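N5-Carboxyaminoimidazole ribonucleotide synthetase (Staphylococcus aureus subsp. aureus, PDB 3ORQ) catalyses the ATP-dependent carboxylation of 5-aminoimidazole ribonucleotide with bicarbonate to N5-carboxyaminoimidazole ribonucleotide, a step of purine biosynthesis. Local coordinates at residues K60-N68 / N83-L92; H249-E257 / Q290-V298. All coordinates share one frame; numbering follows the deposited sequence.

Interaction 1: residues K60-N68 / N83-L92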
loop_
_atom_site.group_PDB
_atom_site.type_symbol
_atom_site.label_atom_id
_atom_site.label_comp_id
_atom_site.label_asym_id
_atom_site.label_seq_id
_atom_site.Cartn_x
_atom_site.Cartn_y
_atom_site.Cartn_z
ATOM N N LYS A 60 11.937 -25.945 1.609
ATOM C CA LYS A 60 12.435 -25.602 2.946
ATOM C C LYS A 60 13.578 -24.598 2.863
ATOM O O LYS A 60 14.253 -24.470 1.830
ATOM C CB LYS A 60 12.891 -26.857 3.709
ATOM C CG LYS A 60 11.799 -27.906 3.879
ATOM C CD LYS A 60 12.258 -29.040 4.765
ATOM C CE LYS A 60 11.079 -29.943 5.024
ATOM N NZ LYS A 60 11.344 -30.834 6.187
ATOM N N TYR A 61 13.804 -23.898 3.962
ATOM C CA TYR A 61 14.845 -22.872 4.000
ATOM C C TYR A 61 16.279 -23.436 4.012
ATOM O O TYR A 61 17.230 -22.715 3.744
ATOM C CB TYR A 61 14.617 -21.944 5.181
ATOM C CG TYR A 61 13.240 -21.306 5.241
ATOM C CD1 TYR A 61 12.787 -20.450 4.233
ATOM C CD2 TYR A 61 12.391 -21.554 6.327
ATOM C CE1 TYR A 61 11.514 -19.837 4.310
ATOM C CE2 TYR A 61 11.128 -20.940 6.427
ATOM C CZ TYR A 61 10.704 -20.077 5.408
ATOM O OH TYR A 61 9.446 -19.508 5.495
ATOM N N ASP A 62 16.424 -24.721 4.301
ATOM C CA ASP A 62 17.738 -25.389 4.245
ATOM C C ASP A 62 17.992 -26.046 2.875
ATOM O O ASP A 62 19.067 -26.585 2.651
ATOM C CB ASP A 62 17.851 -26.462 5.346
ATOM C CG ASP A 62 16.719 -27.511 5.261
ATOM O OD1 ASP A 62 15.559 -27.085 5.111
ATOM O OD2 ASP A 62 16.955 -28.748 5.348
ATOM N N ASP A 63 17.004 -26.005 1.974
ATOM C CA ASP A 63 17.052 -26.719 0.693
ATOM C C ASP A 63 17.926 -25.949 -0.317
ATOM O O ASP A 63 17.509 -24.926 -0.892
ATOM C CB ASP A 63 15.616 -26.946 0.216
ATOM C CG ASP A 63 15.507 -27.696 -1.115
ATOM O OD1 ASP A 63 16.484 -27.782 -1.868
ATOM O OD2 ASP A 63 14.396 -28.194 -1.422
ATOM N N GLU A 64 19.150 -26.447 -0.514
ATOM C CA GLU A 64 20.185 -25.789 -1.316
ATOM C C GLU A 64 19.854 -25.677 -2.811
ATOM O O GLU A 64 20.177 -24.662 -3.435
ATOM C CB GLU A 64 21.560 -26.488 -1.107
ATOM C CG GLU A 64 22.744 -25.821 -1.830
ATOM C CD GLU A 64 24.136 -26.435 -1.499
ATOM O OE1 GLU A 64 24.336 -27.023 -0.390
ATOM O OE2 GLU A 64 25.038 -26.315 -2.364
ATOM N N LYS A 65 19.226 -26.709 -3.377
ATOM C CA LYS A 65 18.836 -26.660 -4.795
ATOM C C LYS A 65 17.817 -25.538 -5.025
ATOM O O LYS A 65 17.896 -24.793 -5.999
ATOM C CB LYS A 65 18.229 -27.988 -5.301
ATOM C CG LYS A 65 19.052 -29.236 -5.051
ATOM C CD LYS A 65 20.058 -29.502 -6.158
ATOM C CE LYS A 65 20.749 -30.865 -5.953
ATOM N NZ LYS A 65 21.924 -31.038 -6.849
ATOM N N ALA A 66 16.838 -25.466 -4.136
ATOM C CA ALA A 66 15.760 -24.486 -4.263
ATOM C C ALA A 66 16.305 -23.068 -4.053
ATOM O O ALA A 66 15.958 -22.175 -4.817
ATOM C CB ALA A 66 14.672 -24.772 -3.302
ATOM N N LEU A 67 17.179 -22.883 -3.053
ATOM C CA LEU A 67 17.751 -21.551 -2.819
ATOM C C LEU A 67 18.566 -21.111 -4.054
ATOM O O LEU A 67 18.503 -19.946 -4.455
ATOM C CB LEU A 67 18.572 -21.483 -1.526
ATOM C CG LEU A 67 17.838 -21.664 -0.186
ATOM C CD1 LEU A 67 18.836 -21.990 0.941
ATOM C CD2 LEU A 67 16.973 -20.438 0.189
ATOM N N ASN A 68 19.272 -22.057 -4.691
ATOM C CA ASN A 68 19.955 -21.732 -5.924
ATOM C C ASN A 68 19.060 -21.367 -7.115
ATOM O O ASN A 68 19.376 -20.440 -7.869
ATOM C CB ASN A 68 20.971 -22.787 -6.288
ATOM C CG ASN A 68 22.327 -22.455 -5.733
ATOM O OD1 ASN A 68 23.111 -21.739 -6.384
ATOM N ND2 ASN A 68 22.615 -22.936 -4.502
ATOM N N ASN A 83 15.303 -17.340 9.893
ATOM C CA ASN A 83 15.293 -18.798 9.736
ATOM C C ASN A 83 16.599 -19.393 9.212
ATOM O O ASN A 83 17.270 -20.132 9.920
ATOM C CB ASN A 83 14.169 -19.229 8.775
ATOM C CG ASN A 83 12.991 -18.270 8.768
ATOM O OD1 ASN A 83 12.140 -18.298 9.664
ATOM N ND2 ASN A 83 12.926 -17.422 7.732
ATOM N N ILE A 84 16.936 -19.044 7.968
ATOM C CA ILE A 84 17.987 -19.696 7.180
ATOM C C ILE A 84 19.331 -19.874 7.880
ATOM O O ILE A 84 19.700 -19.075 8.736
ATOM C CB ILE A 84 18.202 -18.969 5.828
ATOM C CG1 ILE A 84 19.392 -19.592 5.071
ATOM C CG2 ILE A 84 18.338 -17.466 6.040
ATOM C CD1 ILE A 84 19.546 -19.176 3.628
ATOM N N SER A 85 20.060 -20.924 7.510
ATOM C CA SER A 85 21.371 -21.132 8.076
ATOM C C SER A 85 22.373 -20.160 7.479
ATOM O O SER A 85 22.403 -19.934 6.263
ATOM C CB SER A 85 21.849 -22.558 7.848
ATOM O OG SER A 85 22.583 -22.657 6.650
ATOM N N ALA A 86 23.203 -19.602 8.352
ATOM C CA ALA A 86 24.257 -18.698 7.962
ATOM C C ALA A 86 25.174 -19.319 6.919
ATOM O O ALA A 86 25.668 -18.617 6.019
ATOM C CB ALA A 86 25.081 -18.310 9.184
ATOM N N GLN A 87 25.412 -20.623 7.059
ATOM C CA GLN A 87 26.279 -21.336 6.146
ATOM C C GLN A 87 25.688 -21.403 4.734
ATOM O O GLN A 87 26.408 -21.238 3.765
ATOM C CB GLN A 87 26.595 -22.743 6.678
ATOM C CG GLN A 87 28.042 -23.187 6.412
ATOM C CD GLN A 87 28.411 -23.191 4.918
ATOM O OE1 GLN A 87 29.243 -22.377 4.454
ATOM N NE2 GLN A 87 27.776 -24.098 4.158
ATOM N N GLN A 88 24.377 -21.628 4.624
ATOM C CA GLN A 88 23.728 -21.674 3.321
ATOM C C GLN A 88 23.756 -20.276 2.669
ATOM O O GLN A 88 23.993 -20.134 1.473
ATOM C CB GLN A 88 22.280 -22.166 3.444
ATOM C CG GLN A 88 22.111 -23.680 3.341
ATOM C CD GLN A 88 22.751 -24.266 2.085
ATOM O OE1 GLN A 88 22.315 -23.995 0.969
ATOM N NE2 GLN A 88 23.797 -25.067 2.269
ATOM N N LEU A 89 23.488 -19.264 3.487
ATOM C CA LEU A 89 23.353 -17.909 3.035
ATOM C C LEU A 89 24.728 -17.365 2.581
ATOM O O LEU A 89 24.810 -16.623 1.608
ATOM C CB LEU A 89 22.763 -17.073 4.164
ATOM C CG LEU A 89 22.467 -15.590 3.947
ATOM C CD1 LEU A 89 21.486 -15.419 2.769
ATOM C CD2 LEU A 89 21.899 -14.963 5.227
ATOM N N LYS A 90 25.803 -17.765 3.271
ATOM C CA LYS A 90 27.164 -17.391 2.848
ATOM C C LYS A 90 27.459 -17.912 1.434
ATOM O O LYS A 90 27.835 -17.150 0.572
ATOM C CB LYS A 90 28.240 -17.823 3.876
ATOM C CG LYS A 90 29.668 -17.532 3.438
ATOM C CD LYS A 90 30.694 -17.813 4.532
ATOM C CE LYS A 90 32.154 -17.590 4.026
ATOM N NZ LYS A 90 32.561 -18.651 3.036
ATOM N N LEU A 91 27.235 -19.199 1.200
ATOM C CA LEU A 91 27.295 -19.751 -0.148
ATOM C C LEU A 91 26.510 -18.945 -1.199
ATOM O O LEU A 91 26.987 -18.749 -2.290
ATOM C CB LEU A 91 26.767 -21.177 -0.161
ATOM C CG LEU A 91 27.677 -22.208 0.491
ATOM C CD1 LEU A 91 27.212 -23.599 0.042
ATOM C CD2 LEU A 91 29.188 -21.951 0.176
ATOM N N LEU A 92 25.312 -18.496 -0.856
ATOM C CA LEU A 92 24.457 -17.740 -1.767
ATOM C C LEU A 92 24.967 -16.314 -2.017
ATOM O O LEU A 92 24.899 -15.846 -3.139
ATOM C CB LEU A 92 23.042 -17.663 -1.217
ATOM C CG LEU A 92 22.048 -18.795 -1.442
ATOM C CD1 LEU A 92 20.712 -18.352 -0.839
ATOM C CD2 LEU A 92 21.869 -19.189 -2.937
#

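Interaction 2: residues H249-E257 / Q290-V298. With MG (magnesium ion), chain C.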
loop_
_atom_site.group_PDB
_atom_site.type_symbol
_atom_site.label_atom_id
_atom_site.label_comp_id
_atom_site.label_asym_id
_atom_site.label_seq_id
_atom_site.Cartn_x
_atom_site.Cartn_y
_atom_site.Cartn_z
ATOM N N HIS A 249 27.189 -5.580 9.706
ATOM C CA HIS A 249 26.776 -4.983 8.461
ATOM C C HIS A 249 25.259 -5.122 8.282
ATOM O O HIS A 249 24.735 -6.233 8.236
ATOM C CB HIS A 249 27.494 -5.650 7.298
ATOM C CG HIS A 249 27.073 -5.134 5.952
ATOM N ND1 HIS A 249 27.347 -3.848 5.531
ATOM C CD2 HIS A 249 26.391 -5.726 4.938
ATOM C CE1 HIS A 249 26.872 -3.677 4.308
ATOM N NE2 HIS A 249 26.286 -4.800 3.926
ATOM N N PHE A 250 24.571 -3.993 8.160
ATOM C CA PHE A 250 23.151 -3.964 7.789
ATOM C C PHE A 250 22.905 -3.272 6.472
ATOM O O PHE A 250 23.396 -2.165 6.258
ATOM C CB PHE A 250 22.373 -3.222 8.870
ATOM C CG PHE A 250 22.266 -3.977 10.160
ATOM C CD1 PHE A 250 21.440 -5.118 10.249
ATOM C CD2 PHE A 250 23.029 -3.592 11.260
ATOM C CE1 PHE A 250 21.338 -5.827 11.450
ATOM C CE2 PHE A 250 22.948 -4.302 12.456
ATOM C CZ PHE A 250 22.116 -5.402 12.567
ATOM N N ILE A 251 22.147 -3.908 5.586
ATOM C CA ILE A 251 21.503 -3.232 4.458
ATOM C C ILE A 251 19.997 -3.561 4.530
ATOM O O ILE A 251 19.613 -4.608 5.052
ATOM C CB ILE A 251 22.073 -3.680 3.102
ATOM C CG1 ILE A 251 23.499 -3.115 2.904
ATOM C CG2 ILE A 251 21.158 -3.208 1.966
ATOM C CD1 ILE A 251 23.579 -1.596 3.002
ATOM N N GLY A 252 19.164 -2.631 4.057
ATOM C CA GLY A 252 17.712 -2.711 4.177
ATOM C C GLY A 252 17.247 -2.328 5.594
ATOM O O GLY A 252 17.971 -1.706 6.369
ATOM N N THR A 253 16.044 -2.735 5.955
ATOM C CA THR A 253 15.494 -2.358 7.248
ATOM C C THR A 253 15.909 -3.336 8.340
ATOM O O THR A 253 15.892 -4.561 8.131
ATOM C CB THR A 253 13.957 -2.240 7.122
ATOM O OG1 THR A 253 13.699 -1.099 6.289
ATOM C CG2 THR A 253 13.255 -2.059 8.492
ATOM N N PHE A 254 16.292 -2.803 9.497
ATOM C CA PHE A 254 16.476 -3.643 10.703
ATOM C C PHE A 254 15.894 -2.885 11.882
ATOM O O PHE A 254 15.608 -1.695 11.773
ATOM C CB PHE A 254 17.954 -4.005 10.919
ATOM C CG PHE A 254 18.844 -2.821 11.132
ATOM C CD1 PHE A 254 19.258 -2.039 10.060
ATOM C CD2 PHE A 254 19.254 -2.481 12.397
ATOM C CE1 PHE A 254 20.075 -0.910 10.248
ATOM C CE2 PHE A 254 20.082 -1.342 12.605
ATOM C CZ PHE A 254 20.486 -0.564 11.521
ATOM N N THR A 255 15.657 -3.576 12.982
ATOM C CA THR A 255 15.031 -2.941 14.135
ATOM C C THR A 255 15.772 -3.308 15.433
ATOM O O THR A 255 16.075 -4.460 15.676
ATOM C CB THR A 255 13.547 -3.373 14.274
ATOM O OG1 THR A 255 12.851 -3.086 13.064
ATOM C CG2 THR A 255 12.853 -2.649 15.456
ATOM N N VAL A 256 16.037 -2.310 16.262
ATOM C CA VAL A 256 16.676 -2.512 17.563
ATOM C C VAL A 256 15.608 -2.307 18.625
ATOM O O VAL A 256 14.957 -1.254 18.655
ATOM C CB VAL A 256 17.826 -1.501 17.771
ATOM C CG1 VAL A 256 18.583 -1.720 19.135
ATOM C CG2 VAL A 256 18.789 -1.532 16.622
ATOM N N GLU A 257 15.429 -3.319 19.482
ATOM C CA GLU A 257 14.548 -3.255 20.660
ATOM C C GLU A 257 15.311 -2.853 21.907
ATOM O O GLU A 257 16.373 -3.393 22.160
ATOM C CB GLU A 257 13.945 -4.628 20.949
ATOM C CG GLU A 257 12.910 -5.091 19.971
ATOM C CD GLU A 257 12.280 -6.412 20.380
ATOM O OE1 GLU A 257 12.406 -6.851 21.561
ATOM O OE2 GLU A 257 11.643 -7.034 19.521
ATOM N N GLN A 290 8.279 0.989 6.364
ATOM C CA GLN A 290 9.527 0.269 6.570
ATOM C C GLN A 290 9.775 -0.721 5.452
ATOM O O GLN A 290 10.919 -1.127 5.217
ATOM C CB GLN A 290 9.544 -0.407 7.950
ATOM C CG GLN A 290 8.406 -1.349 8.231
ATOM C CD GLN A 290 8.650 -2.248 9.427
ATOM O OE1 GLN A 290 7.716 -2.875 9.934
ATOM N NE2 GLN A 290 9.894 -2.353 9.857
ATOM N N PHE A 291 8.704 -1.095 4.755
ATOM C CA PHE A 291 8.839 -1.977 3.565
ATOM C C PHE A 291 9.259 -1.194 2.317
ATOM O O PHE A 291 10.080 -1.704 1.529
ATOM C CB PHE A 291 7.529 -2.778 3.319
ATOM C CG PHE A 291 7.096 -3.542 4.520
ATOM C CD1 PHE A 291 7.773 -4.710 4.886
ATOM C CD2 PHE A 291 6.122 -3.007 5.395
ATOM C CE1 PHE A 291 7.420 -5.407 6.045
ATOM C CE2 PHE A 291 5.755 -3.695 6.562
ATOM C CZ PHE A 291 6.394 -4.902 6.880
ATOM N N ASP A 292 8.724 0.030 2.132
ATOM C CA ASP A 292 9.149 0.839 1.001
ATOM C C ASP A 292 10.655 1.057 1.099
ATOM O O ASP A 292 11.376 0.789 0.147
ATOM C CB ASP A 292 8.462 2.210 0.985
ATOM C CG ASP A 292 6.940 2.119 0.863
ATOM O OD1 ASP A 292 6.399 1.164 0.217
ATOM O OD2 ASP A 292 6.284 3.013 1.469
ATOM N N THR A 293 11.130 1.554 2.232
ATOM C CA THR A 293 12.562 1.803 2.363
ATOM C C THR A 293 13.372 0.469 2.273
ATOM O O THR A 293 14.480 0.445 1.813
ATOM C CB THR A 293 12.896 2.558 3.649
ATOM O OG1 THR A 293 12.383 1.829 4.767
ATOM C CG2 THR A 293 12.263 3.937 3.645
ATOM N N HIS A 294 12.793 -0.647 2.673
ATOM C CA HIS A 294 13.529 -1.890 2.560
ATOM C C HIS A 294 13.844 -2.179 1.100
ATOM O O HIS A 294 14.985 -2.533 0.755
ATOM C CB HIS A 294 12.740 -3.062 3.155
ATOM C CG HIS A 294 13.541 -4.329 3.250
ATOM N ND1 HIS A 294 14.445 -4.558 4.263
ATOM C CD2 HIS A 294 13.583 -5.429 2.462
ATOM C CE1 HIS A 294 14.989 -5.749 4.119
ATOM N NE2 HIS A 294 14.505 -6.294 3.021
ATOM N N ILE A 295 12.845 -2.006 0.233
ATOM C CA ILE A 295 13.017 -2.255 -1.211
ATOM C C ILE A 295 13.961 -1.231 -1.834
ATOM O O ILE A 295 14.801 -1.565 -2.704
ATOM C CB ILE A 295 11.662 -2.147 -1.940
ATOM C CG1 ILE A 295 10.657 -3.132 -1.330
ATOM C CG2 ILE A 295 11.853 -2.400 -3.476
ATOM C CD1 ILE A 295 11.186 -4.622 -1.205
ATOM N N LEU A 296 13.815 0.024 -1.421
ATOM C CA LEU A 296 14.687 1.078 -1.934
ATOM C C LEU A 296 16.142 0.714 -1.651
ATOM O O LEU A 296 16.986 0.784 -2.545
ATOM C CB LEU A 296 14.335 2.450 -1.308
ATOM C CG LEU A 296 13.089 3.172 -1.828
ATOM C CD1 LEU A 296 12.881 4.395 -0.972
ATOM C CD2 LEU A 296 13.198 3.525 -3.361
ATOM N N ALA A 297 16.390 0.325 -0.407
ATOM C CA ALA A 297 17.725 -0.021 0.097
ATOM C C ALA A 297 18.336 -1.180 -0.666
ATOM O O ALA A 297 19.401 -1.107 -1.261
ATOM C CB ALA A 297 17.614 -0.383 1.568
ATOM N N VAL A 298 17.593 -2.258 -0.674
ATOM C CA VAL A 298 18.049 -3.518 -1.215
ATOM C C VAL A 298 18.261 -3.429 -2.724
ATOM O O VAL A 298 19.138 -4.131 -3.274
ATOM C CB VAL A 298 17.013 -4.561 -0.723
ATOM C CG1 VAL A 298 16.297 -5.336 -1.810
ATOM C CG2 VAL A 298 17.536 -5.308 0.478
HETATM MG MG MG C . 11.346 -9.109 21.361
#

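Interaction 1: residues K60-N68 / N83-L92
Where Tyr61 meets Ile84 the two backbones come within 5.5 Å, CA to CA, and from there helices 64-68 and 86-92 run side by side, their axes 10.9 Å apart and crossing at -37°. At the loop end the Asn83 side chain lies over one face of the Tyr61 ring: amide and ring planes differ by only 10°, and Asn83 ND2 sits 4.1 Å above the ring centre. The tyrosine is held at its far end by Asp42, which hydrogen-bonds to its OH. Further in, aliphatic side chains meet. Ile84, in the loop ahead of its helix, extends CG1 anti to its backbone N (chi1 175°), which brings Ile84 CD1 to 4.0 Å from Leu67 CD1, while Leu92 CD1 packs 3.9 Å from Leu67 CB. Leu41 and Ile18, from two strands of the parallel sheet, also touch Leu67. Gln88 bends at chi2 and crosses the extended Glu64 chain at about a right angle. Its OE1 comes 3.3 Å from Glu64 CB, and its NE2 makes a weak hydrogen bond of 3.3 Å to Glu64 OE1. Each helix begins with its own N-cap: Asp63 OD1 accepts from Ala66 N, and Ser85 OG from Gln88 N. Leu67, seated on the sheet, meets Ile84 and Leu92, and this apolar contact joins the two helix starts of the Rossmann-like preATP-grasp domain, with the Glu64-Gln88 bond adding a weak polar link on the solvent side, where Glu64 is exposed.

Interaction 2: residues H249-E257 / Q290-V298
His294 and Thr253 meet through a nearly straight hydrogen bond: Thr253 N donates to His294 ND1 at 3.0 Å with an N-H...N angle of 174°, approaching 20° out of the imidazole plane. With ND1 accepting, the ring hydrogen probably sits on NE2, which is hydrogen-bonded to Thr78 OG1. Thr253 OG1 donates to Gln290 O at 3.0 Å, in the carbonyl plane on a lone pair, so backbone and side chain of one threonine grip successive turns of helix 290-298. Beside OG1, Thr253 CG2 lies 4.1 Å from Gln290 CB. One turn beyond His294, Ala297 CB presses on Gly252 CA at 3.5 Å, tighter than usual carbon contact; the glycine has positive phi and no side chain to hold the helix off. The helix thus packs on the beginning of strand 252-261 in the large antiparallel sheet, in the part formed by the ATP-grasp domain; the axes of strand 252-257 and helix 290-298 approach to 6.4 Å and are inclined at 131°. Further out, Thr200 of the adjacent strand 191-201 hydrogen-bonds with Thr253 OG1. Along the same strand as Thr253, Glu257 OE1 binds the magnesium ion at 2.5 Å, with Glu270 as the other protein ligand and His276 hydrogen-bonded to Glu257 OE2.

How the interactions relate
Interaction 1 closes before interaction 2 opens along the chain; their centres are 21 Å apart and their nearest atoms about 10 Å, without touching. Interaction 1 joins two helices beside the parallel four-stranded sheet of the preATP-grasp domain, whereas interaction 2 sets a later helix against the eight-stranded antiparallel sheet. They share no strand, but helix 290-298 bridges toward the first domain: Thr78, on strand 76-79 between the segments of interaction 1, hydrogen-bonds to His294, and Met27 of helix 22-33 packs on it. The side chain of Asn83 is about 8 Å from the bound pyrophosphate, so interaction 1 has one end near that ligand, and strand 252-261 leads from interaction 2 to the magnesium and ADP.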